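Local coordinates for spike protein S1 (Bat coronavirus HKU9, PDB 5GYQ) that probably attaches the virion to host cells by engaging a receptor, the chain being the putative receptor-binding domain of the spike's S1 subunit, at residues P8-L13 with F34-D39; V20-Y25 with Y90-P95; G62-D67 with A152-K157; P112-N117 with N138-S143. All coordinates share one frame; numbering follows the deposited sequence.

Contact 1: P8-L13 with F34-D39; sequences PPYSVL and FTVVVD
Val-36 offers both of its methyl groups to Pro-8 and Tyr-10, and CG1 alone to Leu-13, in a contact that sets the short helix 10-14 of the receptor-binding domain against the loop following strand 30-32. Pro-9, at the N-cap position and the centre of an inverse gamma turn, swings the chain from Pro-8 into this helix. The contact is entirely apolar, with no hydrogen bond passing between the two segments. Its tight part is buried: Val-36 CG1, anti to the backbone N (chi1 -179°), sits 3.7 Å from Leu-13 CD1. Pro-8 CB joins them at 3.9 Å from the same CG1, and it also lies over the rim of one face of the Tyr-10 ring, 3.8 Å above the plane. Deeper in, Val-37 extends the apolar surface to Leu-66 of strand 63-71 and to Phe-32, while its carbonyl oxygen accepts a hydrogen bond from His-103 ND1. On the solvent side, Tyr-10 packs on Val-36 but is otherwise exposed. Its side chain crosses that of Val-36 at about a right angle, CE1 lying 3.7 Å from CG1. On the buried Val-37 flank a single methyl pair closes the contact, Leu-13 CD1 and Val-37 CG1 at 4.1 Å.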
loop_
_atom_site.group_PDB
_atom_site.type_symbol
_atom_site.label_atom_id
_atom_site.label_comp_id
_atom_site.label_asym_id
_atom_site.label_seq_id
_atom_site.Cartn_x
_atom_site.Cartn_y
_atom_site.Cartn_z
ATOM N N PRO A 8 -7.340 11.606 4.738
ATOM C CA PRO A 8 -6.406 10.496 4.955
ATOM C C PRO A 8 -7.137 9.256 5.456
ATOM O O PRO A 8 -8.126 9.391 6.171
ATOM C CB PRO A 8 -5.446 11.039 6.024
ATOM C CG PRO A 8 -5.677 12.524 6.057
ATOM C CD PRO A 8 -7.110 12.709 5.685
ATOM N N PRO A 9 -6.659 8.061 5.078
ATOM C CA PRO A 9 -7.307 6.802 5.460
ATOM C C PRO A 9 -6.897 6.311 6.852
ATOM O O PRO A 9 -6.286 5.250 6.967
ATOM C CB PRO A 9 -6.829 5.835 4.376
ATOM C CG PRO A 9 -5.475 6.340 4.018
ATOM C CD PRO A 9 -5.533 7.843 4.153
ATOM N N TYR A 10 -7.236 7.076 7.888
ATOM C CA TYR A 10 -6.898 6.726 9.270
ATOM C C TYR A 10 -7.368 5.322 9.655
ATOM O O TYR A 10 -6.603 4.514 10.204
ATOM C CB TYR A 10 -7.511 7.740 10.246
ATOM C CG TYR A 10 -7.014 9.170 10.115
ATOM C CD1 TYR A 10 -5.824 9.570 10.708
ATOM C CD2 TYR A 10 -7.758 10.124 9.434
ATOM C CE1 TYR A 10 -5.375 10.871 10.602
ATOM C CE2 TYR A 10 -7.322 11.426 9.323
ATOM C CZ TYR A 10 -6.127 11.794 9.911
ATOM O OH TYR A 10 -5.678 13.092 9.809
ATOM N N SER A 11 -8.635 5.041 9.359
ATOM C CA SER A 11 -9.270 3.788 9.758
ATOM C C SER A 11 -8.563 2.560 9.198
ATOM O O SER A 11 -8.326 1.596 9.919
ATOM C CB SER A 11 -10.737 3.778 9.323
ATOM O OG SER A 11 -10.852 3.990 7.928
ATOM N N VAL A 12 -8.230 2.595 7.912
ATOM C CA VAL A 12 -7.571 1.467 7.275
ATOM C C VAL A 12 -6.120 1.378 7.742
ATOM O O VAL A 12 -5.512 0.306 7.718
ATOM C CB VAL A 12 -7.636 1.562 5.735
ATOM C CG1 VAL A 12 -6.453 2.335 5.178
ATOM C CG2 VAL A 12 -7.689 0.179 5.133
ATOM N N LEU A 13 -5.573 2.505 8.186
ATOM C CA LEU A 13 -4.209 2.534 8.689
ATOM C C LEU A 13 -4.126 1.885 10.059
ATOM O O LEU A 13 -3.110 1.287 10.400
ATOM C CB LEU A 13 -3.678 3.963 8.756
ATOM C CG LEU A 13 -3.222 4.563 7.428
ATOM C CD1 LEU A 13 -2.770 5.998 7.621
ATOM C CD2 LEU A 13 -2.114 3.723 6.812
ATOM N N PHE A 34 0.603 14.480 4.216
ATOM C CA PHE A 34 1.461 13.319 3.993
ATOM C C PHE A 34 1.988 12.695 5.281
ATOM O O PHE A 34 2.379 11.529 5.296
ATOM C CB PHE A 34 2.643 13.701 3.100
ATOM C CG PHE A 34 2.333 13.668 1.633
ATOM C CD1 PHE A 34 1.675 14.725 1.025
ATOM C CD2 PHE A 34 2.707 12.582 0.858
ATOM C CE1 PHE A 34 1.390 14.697 -0.327
ATOM C CE2 PHE A 34 2.427 12.548 -0.493
ATOM C CZ PHE A 34 1.765 13.610 -1.087
ATOM N N THR A 35 1.999 13.480 6.354
ATOM C CA THR A 35 2.507 13.029 7.646
ATOM C C THR A 35 1.788 11.773 8.138
ATOM O O THR A 35 2.388 10.912 8.785
ATOM C CB THR A 35 2.368 14.142 8.706
ATOM O OG1 THR A 35 3.023 15.329 8.242
ATOM C CG2 THR A 35 2.986 13.712 10.025
ATOM N N VAL A 36 0.503 11.674 7.815
ATOM C CA VAL A 36 -0.332 10.570 8.270
ATOM C C VAL A 36 0.170 9.224 7.751
ATOM O O VAL A 36 0.134 8.222 8.467
ATOM C CB VAL A 36 -1.801 10.769 7.832
ATOM C CG1 VAL A 36 -2.672 9.625 8.329
ATOM C CG2 VAL A 36 -2.328 12.103 8.342
ATOM N N VAL A 37 0.654 9.208 6.514
ATOM C CA VAL A 37 1.093 7.963 5.896
ATOM C C VAL A 37 2.612 7.837 5.865
ATOM O O VAL A 37 3.146 6.860 5.339
ATOM C CB VAL A 37 0.552 7.828 4.461
ATOM C CG1 VAL A 37 -0.967 7.825 4.471
ATOM C CG2 VAL A 37 1.081 8.951 3.587
ATOM N N VAL A 38 3.309 8.822 6.424
ATOM C CA VAL A 38 4.766 8.771 6.483
ATOM C C VAL A 38 5.289 8.935 7.913
ATOM O O VAL A 38 5.568 7.949 8.594
ATOM C CB VAL A 38 5.412 9.851 5.582
ATOM C CG1 VAL A 38 6.928 9.690 5.565
ATOM C CG2 VAL A 38 4.858 9.769 4.165
ATOM N N ASP A 39 5.408 10.180 8.366
ATOM C CA ASP A 39 6.070 10.483 9.633
ATOM C C ASP A 39 5.371 9.892 10.856
ATOM O O ASP A 39 6.017 9.289 11.715
ATOM C CB ASP A 39 6.197 11.996 9.805
ATOM C CG ASP A 39 7.011 12.638 8.701
ATOM O OD1 ASP A 39 8.244 12.758 8.867
ATOM O OD2 ASP A 39 6.421 13.019 7.666
#

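Contact 2: V20-Y25 with Y90-P95; sequences VVWRRY and YNYALP
Val-20 and Asn-91 hold the nearest CA atoms of the two segments, 4.8 Å apart, where the chain leading into strand 23-27, an outer strand of the five-stranded sheet, meets the loop between helix 86-90 and strand 100-111. A water joins them by donating to both carbonyl oxygens, 2.9 Å from Val-20 O and 2.8 Å from Asn-91 O. Asn-91 OD1 rests 3.3 Å from Val-20 CA; that oxygen accepts a hydrogen bond from Ala-116 N, and ND2 donates to Thr-86 O, so the amide is fixed from outside the contact. The main feature is a T-shaped aromatic pair. Tyr-92 CG is anti to its backbone N (chi1 -178°), and the ring turns its CD1 edge onto the indole of Trp-22, where CD1 lies 3.2 Å above the plane and over its centre. The planes stand at 85°, and the Tyr-92 centroid is 4.7 Å from that of the five-membered ring. Tyr-92 CB adds a CH-pi contact over the same ring, while Arg-126 makes a cation-pi interaction with the indole. Arg-24 lays one face of its guanidinium against Trp-22 CH2. Its NE forms a salt bridge with Asp-67 OD1, and Tyr-92 OH lies very close to Asp-67 OD2, probably hydrogen-bonded. Such a grouping beside the indole, if the tyrosine bond is real, might favour the ionised aspartate.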
loop_
_atom_site.group_PDB
_atom_site.type_symbol
_atom_site.label_atom_id
_atom_site.label_comp_id
_atom_site.label_asym_id
_atom_site.label_seq_id
_atom_site.Cartn_x
_atom_site.Cartn_y
_atom_site.Cartn_z
ATOM N N VAL A 20 -5.119 -10.121 0.186
ATOM C CA VAL A 20 -6.024 -10.610 -0.849
ATOM C C VAL A 20 -7.112 -9.567 -1.144
ATOM O O VAL A 20 -7.628 -9.499 -2.258
ATOM C CB VAL A 20 -6.661 -11.972 -0.461
ATOM C CG1 VAL A 20 -7.581 -11.835 0.746
ATOM C CG2 VAL A 20 -7.409 -12.569 -1.643
ATOM N N VAL A 21 -7.439 -8.731 -0.157
ATOM C CA VAL A 21 -8.398 -7.645 -0.372
ATOM C C VAL A 21 -7.806 -6.271 -0.046
ATOM O O VAL A 21 -8.427 -5.474 0.660
ATOM C CB VAL A 21 -9.686 -7.846 0.460
ATOM C CG1 VAL A 21 -10.554 -8.910 -0.171
ATOM C CG2 VAL A 21 -9.355 -8.207 1.907
ATOM N N TRP A 22 -6.611 -5.998 -0.566
ATOM C CA TRP A 22 -5.942 -4.713 -0.360
ATOM C C TRP A 22 -6.807 -3.553 -0.838
ATOM O O TRP A 22 -7.599 -3.708 -1.773
ATOM C CB TRP A 22 -4.590 -4.681 -1.080
ATOM C CG TRP A 22 -4.665 -4.852 -2.582
ATOM C CD1 TRP A 22 -4.642 -6.028 -3.275
ATOM C CD2 TRP A 22 -4.750 -3.811 -3.568
ATOM N NE1 TRP A 22 -4.714 -5.787 -4.626
ATOM C CE2 TRP A 22 -4.781 -4.434 -4.832
ATOM C CE3 TRP A 22 -4.801 -2.415 -3.505
ATOM C CZ2 TRP A 22 -4.866 -3.712 -6.021
ATOM C CZ3 TRP A 22 -4.885 -1.698 -4.690
ATOM C CH2 TRP A 22 -4.917 -2.348 -5.930
ATOM N N ARG A 23 -6.658 -2.390 -0.210
ATOM C CA ARG A 23 -7.530 -1.265 -0.555
ATOM C C ARG A 23 -6.791 -0.094 -1.191
ATOM O O ARG A 23 -5.671 0.225 -0.816
ATOM C CB ARG A 23 -8.285 -0.785 0.685
ATOM C CG ARG A 23 -9.564 -1.564 0.950
ATOM C CD ARG A 23 -9.788 -1.760 2.438
ATOM N NE ARG A 23 -11.139 -1.394 2.852
ATOM C CZ ARG A 23 -11.681 -1.757 4.010
ATOM N NH1 ARG A 23 -10.990 -2.507 4.859
ATOM N NH2 ARG A 23 -12.915 -1.380 4.315
ATOM N N ARG A 24 -7.439 0.547 -2.157
ATOM C CA ARG A 24 -6.842 1.674 -2.864
ATOM C C ARG A 24 -7.572 2.978 -2.569
ATOM O O ARG A 24 -8.799 3.012 -2.507
ATOM C CB ARG A 24 -6.832 1.410 -4.373
ATOM C CG ARG A 24 -6.511 2.632 -5.229
ATOM C CD ARG A 24 -6.042 2.217 -6.613
ATOM N NE ARG A 24 -4.747 1.543 -6.554
ATOM C CZ ARG A 24 -4.126 1.013 -7.604
ATOM N NH1 ARG A 24 -4.681 1.069 -8.808
ATOM N NH2 ARG A 24 -2.950 0.421 -7.447
ATOM N N TYR A 25 -6.804 4.044 -2.379
ATOM C CA TYR A 25 -7.361 5.381 -2.218
ATOM C C TYR A 25 -6.684 6.328 -3.197
ATOM O O TYR A 25 -5.459 6.447 -3.216
ATOM C CB TYR A 25 -7.192 5.874 -0.779
ATOM C CG TYR A 25 -7.790 4.938 0.247
ATOM C CD1 TYR A 25 -9.105 5.088 0.667
ATOM C CD2 TYR A 25 -7.045 3.895 0.784
ATOM C CE1 TYR A 25 -9.660 4.227 1.599
ATOM C CE2 TYR A 25 -7.589 3.032 1.713
ATOM C CZ TYR A 25 -8.895 3.201 2.118
ATOM O OH TYR A 25 -9.436 2.340 3.044
ATOM N N TYR A 90 -0.278 -13.519 -6.529
ATOM C CA TYR A 90 -1.706 -13.781 -6.360
ATOM C C TYR A 90 -2.487 -12.748 -5.543
ATOM O O TYR A 90 -3.695 -12.893 -5.371
ATOM C CB TYR A 90 -1.898 -15.156 -5.715
ATOM C CG TYR A 90 -1.152 -16.277 -6.407
ATOM C CD1 TYR A 90 -1.537 -16.720 -7.665
ATOM C CD2 TYR A 90 -0.070 -16.898 -5.796
ATOM C CE1 TYR A 90 -0.865 -17.749 -8.299
ATOM C CE2 TYR A 90 0.611 -17.926 -6.419
ATOM C CZ TYR A 90 0.207 -18.348 -7.673
ATOM O OH TYR A 90 0.879 -19.368 -8.301
ATOM N N ASN A 91 -1.824 -11.708 -5.048
ATOM C CA ASN A 91 -2.507 -10.766 -4.157
ATOM C C ASN A 91 -2.302 -9.295 -4.502
ATOM O O ASN A 91 -3.266 -8.586 -4.794
ATOM C CB ASN A 91 -2.071 -11.016 -2.713
ATOM C CG ASN A 91 -2.438 -12.403 -2.233
ATOM O OD1 ASN A 91 -3.491 -12.606 -1.626
ATOM N ND2 ASN A 91 -1.578 -13.372 -2.522
ATOM N N TYR A 92 -1.056 -8.835 -4.448
ATOM C CA TYR A 92 -0.736 -7.459 -4.812
ATOM C C TYR A 92 0.620 -7.389 -5.497
ATOM O O TYR A 92 1.608 -7.910 -4.982
ATOM C CB TYR A 92 -0.744 -6.546 -3.582
ATOM C CG TYR A 92 -0.472 -5.095 -3.915
ATOM C CD1 TYR A 92 -1.511 -4.224 -4.194
ATOM C CD2 TYR A 92 0.828 -4.601 -3.967
ATOM C CE1 TYR A 92 -1.270 -2.901 -4.510
ATOM C CE2 TYR A 92 1.078 -3.281 -4.284
ATOM C CZ TYR A 92 0.026 -2.436 -4.553
ATOM O OH TYR A 92 0.273 -1.118 -4.866
ATOM N N ALA A 93 0.667 -6.727 -6.650
ATOM C CA ALA A 93 1.905 -6.605 -7.415
ATOM C C ALA A 93 2.179 -5.161 -7.817
ATOM O O ALA A 93 1.279 -4.448 -8.261
ATOM C CB ALA A 93 1.851 -7.490 -8.647
ATOM N N LEU A 94 3.429 -4.736 -7.661
ATOM C CA LEU A 94 3.845 -3.406 -8.097
ATOM C C LEU A 94 3.684 -3.251 -9.605
ATOM O O LEU A 94 3.879 -4.206 -10.355
ATOM C CB LEU A 94 5.297 -3.141 -7.699
ATOM C CG LEU A 94 5.570 -3.011 -6.203
ATOM C CD1 LEU A 94 7.056 -2.839 -5.958
ATOM C CD2 LEU A 94 4.787 -1.841 -5.632
ATOM N N PRO A 95 3.323 -2.042 -10.056
ATOM C CA PRO A 95 3.212 -1.810 -11.499
ATOM C C PRO A 95 4.590 -1.708 -12.141
ATOM O O PRO A 95 5.586 -1.549 -11.430
ATOM C CB PRO A 95 2.465 -0.480 -11.582
ATOM C CG PRO A 95 2.858 0.237 -10.334
ATOM C CD PRO A 95 3.000 -0.833 -9.275
HETATM O O HOH W 1 -5.859 -9.637 -4.517
#

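Contact 3: G62-D67 with A152-K157; sequences GSVTLD and AVITLK
Thr-65 and Thr-155 face each other as a hydrogen-bonded pair in an antiparallel ladder, the join between strands 63-71 and 146-157 of the five-stranded sheet of this domain. Thr-65 N reaches Thr-155 O at 2.9 Å, and Thr-155 N returns the bond to Thr-65 O. Asp-67 and Val-153 repeat the pattern, the Asp-67 N–H running nearly straight (172°) to Val-153 O. Lys-157 N donates to Ser-63 O at 2.9 Å, and Gly-62 N meets Lys-157 O in a bent bond (144°), with the donor well above the carbonyl plane. Two waters lie over the Ser-63, Thr-65 and Asp-67 face. One donates to Thr-155 O at 3.0 Å, giving that oxygen a second partner, and is hydrogen-bonded to Ser-63 OG (2.8 Å) and Thr-65 OG1. The other donates to Val-153 O at 2.9 Å, although it has more acceptors within reach than protons. The carboxylate of Asp-67 is held mainly from outside, by Arg-24 of strand 23-27 and probably by Tyr-92. The opposite face is buried and apolar. There Val-64, Leu-66 and Ile-154 point the same way, with Ile-154 CG2 lying 3.8 Å from Val-64 CG1 and Ile-154 CG1 3.8 Å from Leu-66 CD2.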
loop_
_atom_site.group_PDB
_atom_site.type_symbol
_atom_site.label_atom_id
_atom_site.label_comp_id
_atom_site.label_asym_id
_atom_site.label_seq_id
_atom_site.Cartn_x
_atom_site.Cartn_y
_atom_site.Cartn_z
ATOM N N GLY A 62 1.206 15.124 -9.630
ATOM C CA GLY A 62 0.077 15.074 -10.542
ATOM C C GLY A 62 -1.075 14.300 -9.931
ATOM O O GLY A 62 -2.241 14.641 -10.124
ATOM N N SER A 63 -0.732 13.252 -9.190
ATOM C CA SER A 63 -1.701 12.444 -8.458
ATOM C C SER A 63 -0.976 11.528 -7.484
ATOM O O SER A 63 0.202 11.203 -7.683
ATOM C CB SER A 63 -2.562 11.613 -9.413
ATOM O OG SER A 63 -1.844 10.487 -9.886
ATOM N N VAL A 64 -1.677 11.114 -6.433
ATOM C CA VAL A 64 -1.090 10.200 -5.454
ATOM C C VAL A 64 -2.035 9.037 -5.180
ATOM O O VAL A 64 -3.212 9.241 -4.935
ATOM C CB VAL A 64 -0.761 10.917 -4.125
ATOM C CG1 VAL A 64 -0.263 9.922 -3.086
ATOM C CG2 VAL A 64 0.268 12.013 -4.352
ATOM N N THR A 65 -1.522 7.814 -5.228
ATOM C CA THR A 65 -2.341 6.645 -4.933
ATOM C C THR A 65 -1.816 5.925 -3.699
ATOM O O THR A 65 -0.618 5.695 -3.575
ATOM C CB THR A 65 -2.380 5.672 -6.122
ATOM O OG1 THR A 65 -2.842 6.363 -7.288
ATOM C CG2 THR A 65 -3.312 4.507 -5.828
ATOM N N LEU A 66 -2.717 5.583 -2.784
ATOM C CA LEU A 66 -2.340 4.863 -1.570
ATOM C C LEU A 66 -2.946 3.468 -1.543
ATOM O O LEU A 66 -4.162 3.316 -1.460
ATOM C CB LEU A 66 -2.784 5.634 -0.326
ATOM C CG LEU A 66 -2.375 7.105 -0.252
ATOM C CD1 LEU A 66 -2.995 7.773 0.968
ATOM C CD2 LEU A 66 -0.860 7.242 -0.234
ATOM N N ASP A 67 -2.097 2.450 -1.612
ATOM C CA ASP A 67 -2.568 1.076 -1.488
ATOM C C ASP A 67 -2.212 0.536 -0.116
ATOM O O ASP A 67 -1.055 0.545 0.277
ATOM C CB ASP A 67 -1.972 0.197 -2.584
ATOM C CG ASP A 67 -2.316 0.694 -3.969
ATOM O OD1 ASP A 67 -3.377 1.331 -4.123
ATOM O OD2 ASP A 67 -1.529 0.448 -4.905
ATOM N N ALA A 152 1.810 0.554 3.264
ATOM C CA ALA A 152 1.249 1.581 2.408
ATOM C C ALA A 152 2.148 1.763 1.193
ATOM O O ALA A 152 3.314 2.137 1.318
ATOM C CB ALA A 152 1.094 2.894 3.166
ATOM N N VAL A 153 1.603 1.465 0.022
ATOM C CA VAL A 153 2.290 1.676 -1.240
ATOM C C VAL A 153 1.843 3.007 -1.810
ATOM O O VAL A 153 0.677 3.180 -2.176
ATOM C CB VAL A 153 2.001 0.556 -2.251
ATOM C CG1 VAL A 153 2.763 0.803 -3.547
ATOM C CG2 VAL A 153 2.364 -0.797 -1.661
ATOM N N ILE A 154 2.770 3.953 -1.863
ATOM C CA ILE A 154 2.469 5.284 -2.356
ATOM C C ILE A 154 2.944 5.418 -3.796
ATOM O O ILE A 154 4.139 5.444 -4.055
ATOM C CB ILE A 154 3.124 6.365 -1.475
ATOM C CG1 ILE A 154 2.780 6.121 -0.004
ATOM C CG2 ILE A 154 2.675 7.751 -1.907
ATOM C CD1 ILE A 154 3.468 7.063 0.960
ATOM N N THR A 155 1.999 5.475 -4.729
ATOM C CA THR A 155 2.306 5.677 -6.141
ATOM C C THR A 155 2.200 7.151 -6.498
ATOM O O THR A 155 1.187 7.789 -6.226
ATOM C CB THR A 155 1.360 4.879 -7.057
ATOM O OG1 THR A 155 1.400 3.493 -6.703
ATOM C CG2 THR A 155 1.767 5.043 -8.515
ATOM N N LEU A 156 3.246 7.686 -7.110
ATOM C CA LEU A 156 3.292 9.101 -7.437
ATOM C C LEU A 156 3.192 9.336 -8.933
ATOM O O LEU A 156 3.699 8.546 -9.729
ATOM C CB LEU A 156 4.583 9.719 -6.905
ATOM C CG LEU A 156 4.838 9.521 -5.413
ATOM C CD1 LEU A 156 6.253 9.939 -5.064
ATOM C CD2 LEU A 156 3.822 10.303 -4.596
ATOM N N LYS A 157 2.529 10.421 -9.316
ATOM C CA LYS A 157 2.583 10.879 -10.699
ATOM C C LYS A 157 3.159 12.289 -10.735
ATOM O O LYS A 157 2.799 13.132 -9.912
ATOM C CB LYS A 157 1.201 10.833 -11.355
ATOM C CG LYS A 157 0.985 9.601 -12.229
ATOM C CD LYS A 157 -0.494 9.308 -12.454
ATOM C CE LYS A 157 -1.198 10.435 -13.197
ATOM N NZ LYS A 157 -0.991 10.359 -14.672
HETATM O O HOH W 2 -0.640 8.378 -8.562
HETATM O O HOH W 3 -0.310 2.985 -4.884
#

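Contact 4: P112-N117 with N138-S143; sequences PYAVAN and NAAHYS. With NAG (2-acetamido-2-deoxy-beta-D-glucopyranose), chain B.
Ala-140 presses its methyl group against Ala-114, CB to CB at 3.7 Å, where the chain following helix 130-139 meets the loop after strand 100-111. Along the second segment, Asn-138 and Ala-139 shape the turn behind this methyl: the carbonyl of Asn-138 accepts from His-141 N, and that of Ala-139 from Tyr-142 N. Ala-140 comes next and is the main buried point. Its CB also lies 3.7 Å from Ala-114 CA and 4.3 Å from Pro-112 CB, and its carbonyl probably receives a hydrogen bond from a water, 2.8 Å away, which in turn accepts from Tyr-113 N. The exposed His-141 follows, its side chain setting off away from the loop, yet the imidazole edge returns to the proline, ND1 standing 4.3 Å from Pro-112 CG. Past Tyr-142, Ser-143 OG is hydrogen-bonded to the same water, which ties the chain after the turn to the loop backbone. Across the loop from Ala-140 lies a glycan. Tyr-113 CG is anti to the backbone N (chi1 -174°), and the ring meets the sugar edge-on, CE2 3.5 Å from O5 of the N-acetylglucosamine, while Val-115 CG2 lies over the centre of one ring face. The phenol oxygen is hydrogen-bonded to His-75 ND1 and Asn-72 N, two further residues of the glycan pocket. Helix 130-139 packs Phe-132 and Val-136 against Ala-116, helix 86-90 meets Tyr-113, Val-115 and Ala-116, and Ser-146 and Val-148 of strand 146-157 touch Tyr-113.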
loop_
_atom_site.group_PDB
_atom_site.type_symbol
_atom_site.label_atom_id
_atom_site.label_comp_id
_atom_site.label_asym_id
_atom_site.label_seq_id
_atom_site.Cartn_x
_atom_site.Cartn_y
_atom_site.Cartn_z
ATOM N N PRO A 112 -4.395 -14.028 11.856
ATOM C CA PRO A 112 -4.717 -14.629 10.561
ATOM C C PRO A 112 -4.184 -13.794 9.403
ATOM O O PRO A 112 -4.378 -12.580 9.361
ATOM C CB PRO A 112 -6.244 -14.661 10.568
ATOM C CG PRO A 112 -6.584 -14.880 11.999
ATOM C CD PRO A 112 -5.519 -14.163 12.806
ATOM N N TYR A 113 -3.501 -14.462 8.483
ATOM C CA TYR A 113 -2.839 -13.806 7.370
ATOM C C TYR A 113 -3.388 -14.406 6.086
ATOM O O TYR A 113 -2.977 -15.492 5.673
ATOM C CB TYR A 113 -1.323 -13.988 7.488
ATOM C CG TYR A 113 -0.475 -13.242 6.481
ATOM C CD1 TYR A 113 -0.765 -11.932 6.119
ATOM C CD2 TYR A 113 0.647 -13.841 5.925
ATOM C CE1 TYR A 113 0.029 -11.250 5.205
ATOM C CE2 TYR A 113 1.444 -13.170 5.021
ATOM C CZ TYR A 113 1.131 -11.877 4.661
ATOM O OH TYR A 113 1.930 -11.216 3.757
ATOM N N ALA A 114 -4.344 -13.714 5.473
ATOM C CA ALA A 114 -5.076 -14.267 4.337
ATOM C C ALA A 114 -4.387 -13.949 3.018
ATOM O O ALA A 114 -4.507 -12.842 2.491
ATOM C CB ALA A 114 -6.504 -13.751 4.326
ATOM N N VAL A 115 -3.672 -14.935 2.487
ATOM C CA VAL A 115 -2.894 -14.758 1.270
ATOM C C VAL A 115 -3.288 -15.791 0.223
ATOM O O VAL A 115 -3.199 -16.990 0.472
ATOM C CB VAL A 115 -1.383 -14.869 1.553
ATOM C CG1 VAL A 115 -0.579 -14.702 0.271
ATOM C CG2 VAL A 115 -0.963 -13.843 2.586
ATOM N N ALA A 116 -3.725 -15.328 -0.944
ATOM C CA ALA A 116 -4.077 -16.234 -2.033
ATOM C C ALA A 116 -2.823 -16.910 -2.565
ATOM O O ALA A 116 -1.767 -16.284 -2.655
ATOM C CB ALA A 116 -4.793 -15.485 -3.146
ATOM N N ASN A 117 -2.931 -18.190 -2.907
ATOM C CA ASN A 117 -1.778 -18.920 -3.420
ATOM C C ASN A 117 -2.090 -19.644 -4.729
ATOM O O ASN A 117 -1.415 -20.601 -5.100
ATOM C CB ASN A 117 -1.257 -19.906 -2.367
ATOM C CG ASN A 117 -2.127 -21.138 -2.228
ATOM O OD1 ASN A 117 -3.351 -21.072 -2.349
ATOM N ND2 ASN A 117 -1.492 -22.278 -1.979
ATOM N N ASN A 138 -11.312 -17.531 4.639
ATOM C CA ASN A 138 -11.678 -18.650 5.506
ATOM C C ASN A 138 -10.491 -19.563 5.805
ATOM O O ASN A 138 -10.320 -20.018 6.938
ATOM C CB ASN A 138 -12.812 -19.467 4.887
ATOM C CG ASN A 138 -13.268 -20.602 5.787
ATOM O OD1 ASN A 138 -12.972 -21.770 5.533
ATOM N ND2 ASN A 138 -13.971 -20.259 6.860
ATOM N N ALA A 139 -9.677 -19.834 4.790
ATOM C CA ALA A 139 -8.513 -20.699 4.943
ATOM C C ALA A 139 -7.493 -20.089 5.895
ATOM O O ALA A 139 -6.765 -20.816 6.567
ATOM C CB ALA A 139 -7.872 -20.979 3.593
ATOM N N ALA A 140 -7.442 -18.759 5.950
ATOM C CA ALA A 140 -6.546 -18.080 6.891
ATOM C C ALA A 140 -6.752 -18.529 8.347
ATOM O O ALA A 140 -5.817 -18.502 9.149
ATOM C CB ALA A 140 -6.719 -16.568 6.783
ATOM N N HIS A 141 -7.973 -18.938 8.685
ATOM C CA HIS A 141 -8.299 -19.375 10.043
ATOM C C HIS A 141 -7.663 -20.714 10.405
ATOM O O HIS A 141 -7.498 -21.029 11.581
ATOM C CB HIS A 141 -9.815 -19.482 10.220
ATOM C CG HIS A 141 -10.536 -18.173 10.096
ATOM N ND1 HIS A 141 -9.947 -16.967 10.394
ATOM C CD2 HIS A 141 -11.803 -17.893 9.706
ATOM C CE1 HIS A 141 -10.820 -15.991 10.192
ATOM N NE2 HIS A 141 -11.951 -16.527 9.775
ATOM N N TYR A 142 -7.316 -21.503 9.393
ATOM C CA TYR A 142 -6.862 -22.870 9.613
ATOM C C TYR A 142 -5.436 -23.066 9.115
ATOM O O TYR A 142 -5.029 -24.170 8.752
ATOM C CB TYR A 142 -7.815 -23.852 8.929
ATOM C CG TYR A 142 -9.261 -23.618 9.306
ATOM C CD1 TYR A 142 -10.102 -22.876 8.487
ATOM C CD2 TYR A 142 -9.777 -24.120 10.493
ATOM C CE1 TYR A 142 -11.421 -22.652 8.835
ATOM C CE2 TYR A 142 -11.092 -23.902 10.848
ATOM C CZ TYR A 142 -11.911 -23.169 10.018
ATOM O OH TYR A 142 -13.222 -22.952 10.376
ATOM N N SER A 143 -4.687 -21.971 9.103
ATOM C CA SER A 143 -3.283 -21.983 8.723
ATOM C C SER A 143 -2.513 -21.153 9.748
ATOM O O SER A 143 -3.125 -20.369 10.475
ATOM C CB SER A 143 -3.103 -21.432 7.305
ATOM O OG SER A 143 -3.550 -20.093 7.222
HETATM C C1 NAG B . 4.609 -15.369 5.657
HETATM C C2 NAG B . 5.517 -16.366 6.340
HETATM C C3 NAG B . 5.878 -17.481 5.370
HETATM C C4 NAG B . 4.612 -18.121 4.805
HETATM C C5 NAG B . 3.621 -17.066 4.299
HETATM C C6 NAG B . 2.260 -17.649 3.997
HETATM C C7 NAG B . 6.876 -15.466 8.171
HETATM C C8 NAG B . 8.165 -14.803 8.553
HETATM N N2 NAG B . 6.712 -15.727 6.867
HETATM O O3 NAG B . 6.657 -18.441 6.071
HETATM O O4 NAG B . 4.924 -18.928 3.672
HETATM O O5 NAG B . 3.414 -16.019 5.262
HETATM O O6 NAG B . 1.381 -16.673 3.456
HETATM O O7 NAG B . 6.019 -15.754 9.001
HETATM O O HOH W 4 -3.228 -17.463 8.823
#

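How the contacts relate
Contacts 1, 2 and 3 gather about the five-stranded antiparallel sheet, whereas contact 4 lies at the glycan-bearing end. Contact 3 joins two strands of that sheet; contact 1, centred about 12 Å away, packs on its apolar face through Phe-34 and Val-37, and contact 2, about 13 Å away, meets the other face at Asp-67. Strands 23-27 and 63-71, neighbours in the sheet, join contacts 2 and 3. Along the chain contacts 1 and 2 alternate, as do 2 and 3, while 1 closes before 3 opens. Contact 4 is nested within the loop closed by contact 3, although their centres are about 28 Å apart. Contact 2, centred about 16 Å from contact 4, touches it through residues 90-91 and 115-117, next to the glycan pocket.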